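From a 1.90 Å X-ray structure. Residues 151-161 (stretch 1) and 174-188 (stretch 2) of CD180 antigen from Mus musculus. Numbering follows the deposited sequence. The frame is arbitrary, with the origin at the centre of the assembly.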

# COMPACT_ATOMS: atom_id res chain seq x y z
N PRO A 151 -17.78 1.30 -18.87
CA PRO A 151 -17.74 0.78 -20.25
C PRO A 151 -16.36 0.21 -20.59
O PRO A 151 -15.32 0.78 -20.25
N THR A 152 -16.39 -0.94 -21.22
CA THR A 152 -15.20 -1.73 -21.43
C THR A 152 -14.98 -1.80 -22.94
O THR A 152 -13.98 -2.34 -23.39
N GLU A 153 -15.88 -1.20 -23.71
CA GLU A 153 -15.89 -1.40 -25.16
C GLU A 153 -14.65 -0.92 -25.89
O GLU A 153 -14.23 -1.53 -26.87
N LYS A 154 -14.06 0.20 -25.45
CA LYS A 154 -12.84 0.70 -26.07
C LYS A 154 -11.58 0.33 -25.24
O LYS A 154 -10.48 0.68 -25.60
N LEU A 155 -11.77 -0.42 -24.16
CA LEU A 155 -10.62 -0.81 -23.27
C LEU A 155 -9.65 -1.75 -24.00
O LEU A 155 -10.07 -2.82 -24.45
N LYS A 156 -8.39 -1.34 -24.13
CA LYS A 156 -7.34 -2.17 -24.75
C LYS A 156 -6.19 -2.58 -23.78
O LYS A 156 -5.51 -3.60 -24.03
N VAL A 157 -5.97 -1.79 -22.71
CA VAL A 157 -4.91 -2.10 -21.67
C VAL A 157 -5.49 -2.04 -20.26
O VAL A 157 -6.05 -1.02 -19.84
N LEU A 158 -5.40 -3.15 -19.54
CA LEU A 158 -5.79 -3.16 -18.17
C LEU A 158 -4.56 -3.69 -17.42
O LEU A 158 -4.21 -4.85 -17.56
N ASP A 159 -3.94 -2.85 -16.60
CA ASP A 159 -2.66 -3.19 -16.01
C ASP A 159 -2.72 -3.23 -14.48
O ASP A 159 -2.99 -2.21 -13.83
N PHE A 160 -2.46 -4.41 -13.92
CA PHE A 160 -2.49 -4.63 -12.49
C PHE A 160 -1.11 -5.05 -11.95
O PHE A 160 -1.04 -5.72 -10.93
N GLN A 161 -0.03 -4.65 -12.62
CA GLN A 161 1.32 -5.10 -12.21
C GLN A 161 1.55 -4.85 -10.70
O GLN A 161 1.25 -3.78 -10.22
N SER A 174 -15.97 -12.47 -16.58
CA SER A 174 -17.13 -11.98 -17.36
C SER A 174 -17.27 -10.45 -17.31
O SER A 174 -17.81 -9.86 -18.23
N SER A 175 -16.72 -9.80 -16.28
CA SER A 175 -16.73 -8.33 -16.22
C SER A 175 -15.93 -7.67 -17.37
O SER A 175 -16.11 -6.48 -17.64
N LEU A 176 -15.08 -8.44 -18.05
CA LEU A 176 -14.28 -7.99 -19.21
C LEU A 176 -14.85 -8.36 -20.57
O LEU A 176 -14.24 -8.03 -21.59
N GLN A 177 -15.97 -9.10 -20.62
CA GLN A 177 -16.46 -9.66 -21.92
C GLN A 177 -16.68 -8.63 -23.06
O GLN A 177 -16.42 -8.93 -24.23
N GLN A 178 -17.14 -7.43 -22.73
CA GLN A 178 -17.36 -6.40 -23.76
C GLN A 178 -16.09 -5.80 -24.38
O GLN A 178 -16.13 -5.24 -25.49
N ALA A 179 -14.96 -5.91 -23.68
CA ALA A 179 -13.71 -5.43 -24.25
C ALA A 179 -13.33 -6.42 -25.34
O ALA A 179 -13.69 -7.60 -25.26
N THR A 180 -12.63 -5.96 -26.38
CA THR A 180 -12.03 -6.88 -27.37
C THR A 180 -10.54 -6.60 -27.62
O THR A 180 -10.09 -5.45 -27.59
N ASN A 181 -9.78 -7.66 -27.92
CA ASN A 181 -8.34 -7.53 -28.15
C ASN A 181 -7.56 -7.00 -26.91
O ASN A 181 -6.67 -6.18 -27.04
N LEU A 182 -7.95 -7.43 -25.73
CA LEU A 182 -7.49 -6.77 -24.53
C LEU A 182 -6.10 -7.31 -24.11
O LEU A 182 -5.80 -8.51 -24.30
N SER A 183 -5.27 -6.42 -23.55
CA SER A 183 -3.98 -6.80 -22.97
C SER A 183 -4.14 -6.62 -21.49
O SER A 183 -4.49 -5.53 -21.03
N LEU A 184 -3.92 -7.69 -20.75
CA LEU A 184 -4.21 -7.68 -19.33
C LEU A 184 -2.86 -8.01 -18.66
O LEU A 184 -2.29 -9.06 -18.93
N ASN A 185 -2.31 -7.09 -17.87
CA ASN A 185 -1.00 -7.34 -17.23
C ASN A 185 -1.18 -7.72 -15.76
O ASN A 185 -1.63 -6.89 -14.93
N LEU A 186 -0.87 -8.98 -15.43
CA LEU A 186 -0.86 -9.44 -14.05
C LEU A 186 0.55 -9.76 -13.50
O LEU A 186 0.69 -10.48 -12.50
N ASN A 187 1.57 -9.21 -14.15
CA ASN A 187 2.97 -9.31 -13.67
C ASN A 187 3.04 -8.98 -12.18
O ASN A 187 2.52 -7.98 -11.77
N GLY A 188 3.68 -9.84 -11.38
CA GLY A 188 3.88 -9.52 -9.97
C GLY A 188 2.62 -9.72 -9.14
O GLY A 188 2.45 -9.09 -8.11

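Two parallel strands, 157-159 and the one ending at Asn185, run side by side at 9°, and the first rule of their packing is alternation: Leu158 and Leu184 share one face of the sheet, while Val157, Asp159, Ser183 and Asn185 occupy the other. The apolar centre therefore gathers around Leu158, whose chi1 of -137° lies between wells while chi2 is t. Its CD1 reaches CD2 of Leu176 at 3.6 Å, and its CB lies 4.0 Å from CD2 of Leu184. Leu184 has chi1 t and a chi2 of -141°, between wells. Leu176, m then t, starts sideways from its turn, but its end comes nearer and meets Leu158.

The leucine contacts continue off register toward the start of stretch 1. Leu155 and Leu182 adopt the same t, p rotamer, and CG of Leu155 sits 4.1 Å from CD1 of Leu182; that same CD1 is 4.3 Å from CB of Leu158, so one methyl serves two neighbours. Beyond them the small Ala179 fits close to the opposing backbone: its CB is 4.3 Å from CB of Leu155, and its CA is 3.2 Å from O of Thr152 in a CA-H...O contact. At the other end Phe160, with chi1 m, presents its ring edge to Leu184, CD2 to CD2 at 3.7 Å, while CB of Phe160 meets CD2 of Leu186 at 4.0 Å.

Main-chain hydrogen bonds fix this register, among them Leu158 N to Ser183 O at 3.0 Å and Asn185 N to Leu158 O at 3.0 Å, while the side chains reach across to neighbouring residues. The face of Val157, Asp159, Ser183 and Asn185 is more polar; Val157 contributes little area there, Asn185 much. Asp159 and Asn185, both t at chi1, pair across the strands: ND2 of Asn185 donates to OD2 of Asp159 at 3.1 Å. Their remaining oxygens turn back on their own chains and repeat one motif, Gln161 N to Asp159 OD1 at 3.0 Å and Asn187 N to Asn185 OD1 at 2.9 Å. Each side chain thus also braces the backbone two residues on. Gln161 and Asn187, both t at chi1, lie next along the two chains, and CA of Gln161 is 3.2 Å from O of Asn187 in a CA-H...O contact.

At the opposite end Thr152, chi1 p, points toward the second stretch, and its OG1 packs 3.0 Å from CB of Gln178. The CA-to-CB bond of Lys156 points away, yet its long chain, m, m, t, t, brings NZ back to donate to O of Thr180 at 2.8 Å. Water 1 accepts from NZ of Lys156 at 3.0 Å and from N of Thr180 at 2.8 Å, and it also lies 2.7 Å from O of Leu155. Water 2 bridges O of Glu153 and O of Gln178, 2.8 Å from each. Water 3 accepts from OG of Ser183, chi1 m, at 2.7 Å and donates to O of Lys156 at 2.8 Å, linking the Ser183 side chain to the backbone of Lys156.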

# COMPACT_ATOMS: atom_id res chain seq x y z
CB PRO A 151 -18.10 2.01 -21.13
CG PRO A 151 -18.68 3.00 -20.18
CD PRO A 151 -17.98 2.76 -18.87
CB THR A 152 -15.37 -3.13 -20.81
OG1 THR A 152 -16.46 -3.80 -21.43
CG2 THR A 152 -15.66 -3.03 -19.31
CB GLU A 153 -17.14 -0.75 -25.78
CG GLU A 153 -18.36 -0.82 -24.87
CD GLU A 153 -19.64 -0.30 -25.52
OE1 GLU A 153 -19.57 0.65 -26.34
OE2 GLU A 153 -20.72 -0.85 -25.21
CB LYS A 154 -12.95 2.22 -26.29
CG LYS A 154 -14.17 2.61 -27.16
CD LYS A 154 -13.73 2.92 -28.57
CE LYS A 154 -14.38 2.00 -29.59
NZ LYS A 154 -15.75 2.44 -29.97
CB LEU A 155 -11.15 -1.43 -21.98
CG LEU A 155 -10.19 -1.58 -20.80
CD1 LEU A 155 -9.66 -0.21 -20.32
CD2 LEU A 155 -10.89 -2.35 -19.70
CB LYS A 156 -6.72 -1.48 -25.95
CG LYS A 156 -7.69 -1.10 -27.06
CD LYS A 156 -8.52 -2.31 -27.53
CE LYS A 156 -9.56 -1.88 -28.58
NZ LYS A 156 -10.47 -3.02 -28.90
CB VAL A 157 -3.70 -1.15 -21.79
CG1 VAL A 157 -2.68 -1.40 -20.69
CG2 VAL A 157 -3.03 -1.37 -23.15
CB LEU A 158 -6.94 -4.13 -17.95
CG LEU A 158 -8.15 -3.80 -17.07
CD1 LEU A 158 -8.88 -5.05 -16.56
CD2 LEU A 158 -7.96 -2.74 -15.98
CB ASP A 159 -1.64 -2.16 -16.51
CG ASP A 159 -0.19 -2.55 -16.18
OD1 ASP A 159 0.13 -2.85 -15.01
OD2 ASP A 159 0.66 -2.54 -17.12
CB PHE A 160 -3.50 -5.71 -12.12
CG PHE A 160 -4.95 -5.37 -12.38
CD1 PHE A 160 -5.72 -4.67 -11.44
CD2 PHE A 160 -5.59 -5.85 -13.54
CE1 PHE A 160 -7.08 -4.41 -11.67
CE2 PHE A 160 -6.95 -5.59 -13.77
CZ PHE A 160 -7.70 -4.89 -12.84
CB GLN A 161 2.38 -4.33 -13.01
CG GLN A 161 3.80 -4.63 -12.52
CD GLN A 161 4.91 -4.29 -13.50
OE1 GLN A 161 6.06 -4.08 -13.09
NE2 GLN A 161 4.61 -4.31 -14.79
CB SER A 174 -18.43 -12.69 -16.96
OG SER A 174 -18.73 -12.42 -15.62
CB SER A 175 -16.29 -7.82 -14.83
OG SER A 175 -14.87 -7.87 -14.68
CB LEU A 176 -12.87 -8.61 -19.19
CG LEU A 176 -11.96 -8.59 -17.99
CD1 LEU A 176 -10.72 -9.43 -18.28
CD2 LEU A 176 -11.57 -7.16 -17.66
CB GLN A 177 -17.68 -10.59 -21.72
CG GLN A 177 -18.89 -9.89 -21.12
CD GLN A 177 -20.04 -10.82 -20.76
OE1 GLN A 177 -19.94 -11.65 -19.85
NE2 GLN A 177 -21.16 -10.67 -21.47
CB GLN A 178 -18.28 -5.29 -23.22
CG GLN A 178 -19.74 -5.43 -23.65
CD GLN A 178 -20.21 -6.87 -23.69
OE1 GLN A 178 -20.22 -7.57 -22.67
NE2 GLN A 178 -20.59 -7.34 -24.88
CB ALA A 179 -12.62 -5.35 -23.16
CB THR A 180 -12.75 -6.86 -28.75
OG1 THR A 180 -12.40 -5.65 -29.44
CG2 THR A 180 -14.28 -6.97 -28.63
CB ASN A 181 -8.09 -6.59 -29.32
CG ASN A 181 -7.12 -7.17 -30.32
OD1 ASN A 181 -7.33 -8.29 -30.81
ND2 ASN A 181 -6.08 -6.41 -30.67
CB LEU A 182 -8.50 -7.01 -23.43
CG LEU A 182 -8.24 -6.48 -22.02
CD1 LEU A 182 -8.21 -4.96 -21.99
CD2 LEU A 182 -9.38 -6.96 -21.17
CB SER A 183 -2.84 -5.93 -23.46
OG SER A 183 -2.64 -6.13 -24.86
CB LEU A 184 -5.23 -8.76 -19.06
CG LEU A 184 -6.15 -8.80 -17.85
CD1 LEU A 184 -6.29 -10.23 -17.32
CD2 LEU A 184 -5.85 -7.82 -16.70
CB ASN A 185 -0.10 -6.10 -17.37
CG ASN A 185 1.31 -6.35 -16.81
OD1 ASN A 185 1.64 -7.47 -16.41
ND2 ASN A 185 2.11 -5.30 -16.71
CB LEU A 186 -1.77 -10.66 -13.85
CG LEU A 186 -3.25 -10.31 -14.01
CD1 LEU A 186 -4.10 -11.55 -14.29
CD2 LEU A 186 -3.73 -9.61 -12.73
CB ASN A 187 3.85 -8.31 -14.46
CG ASN A 187 5.33 -8.36 -14.06
OD1 ASN A 187 5.78 -9.30 -13.41
ND2 ASN A 187 6.08 -7.35 -14.46
O HOH W 1 -11.98 -3.23 -26.34
O HOH W 2 -14.96 -4.13 -27.72
O HOH W 3 -4.10 -4.39 -26.26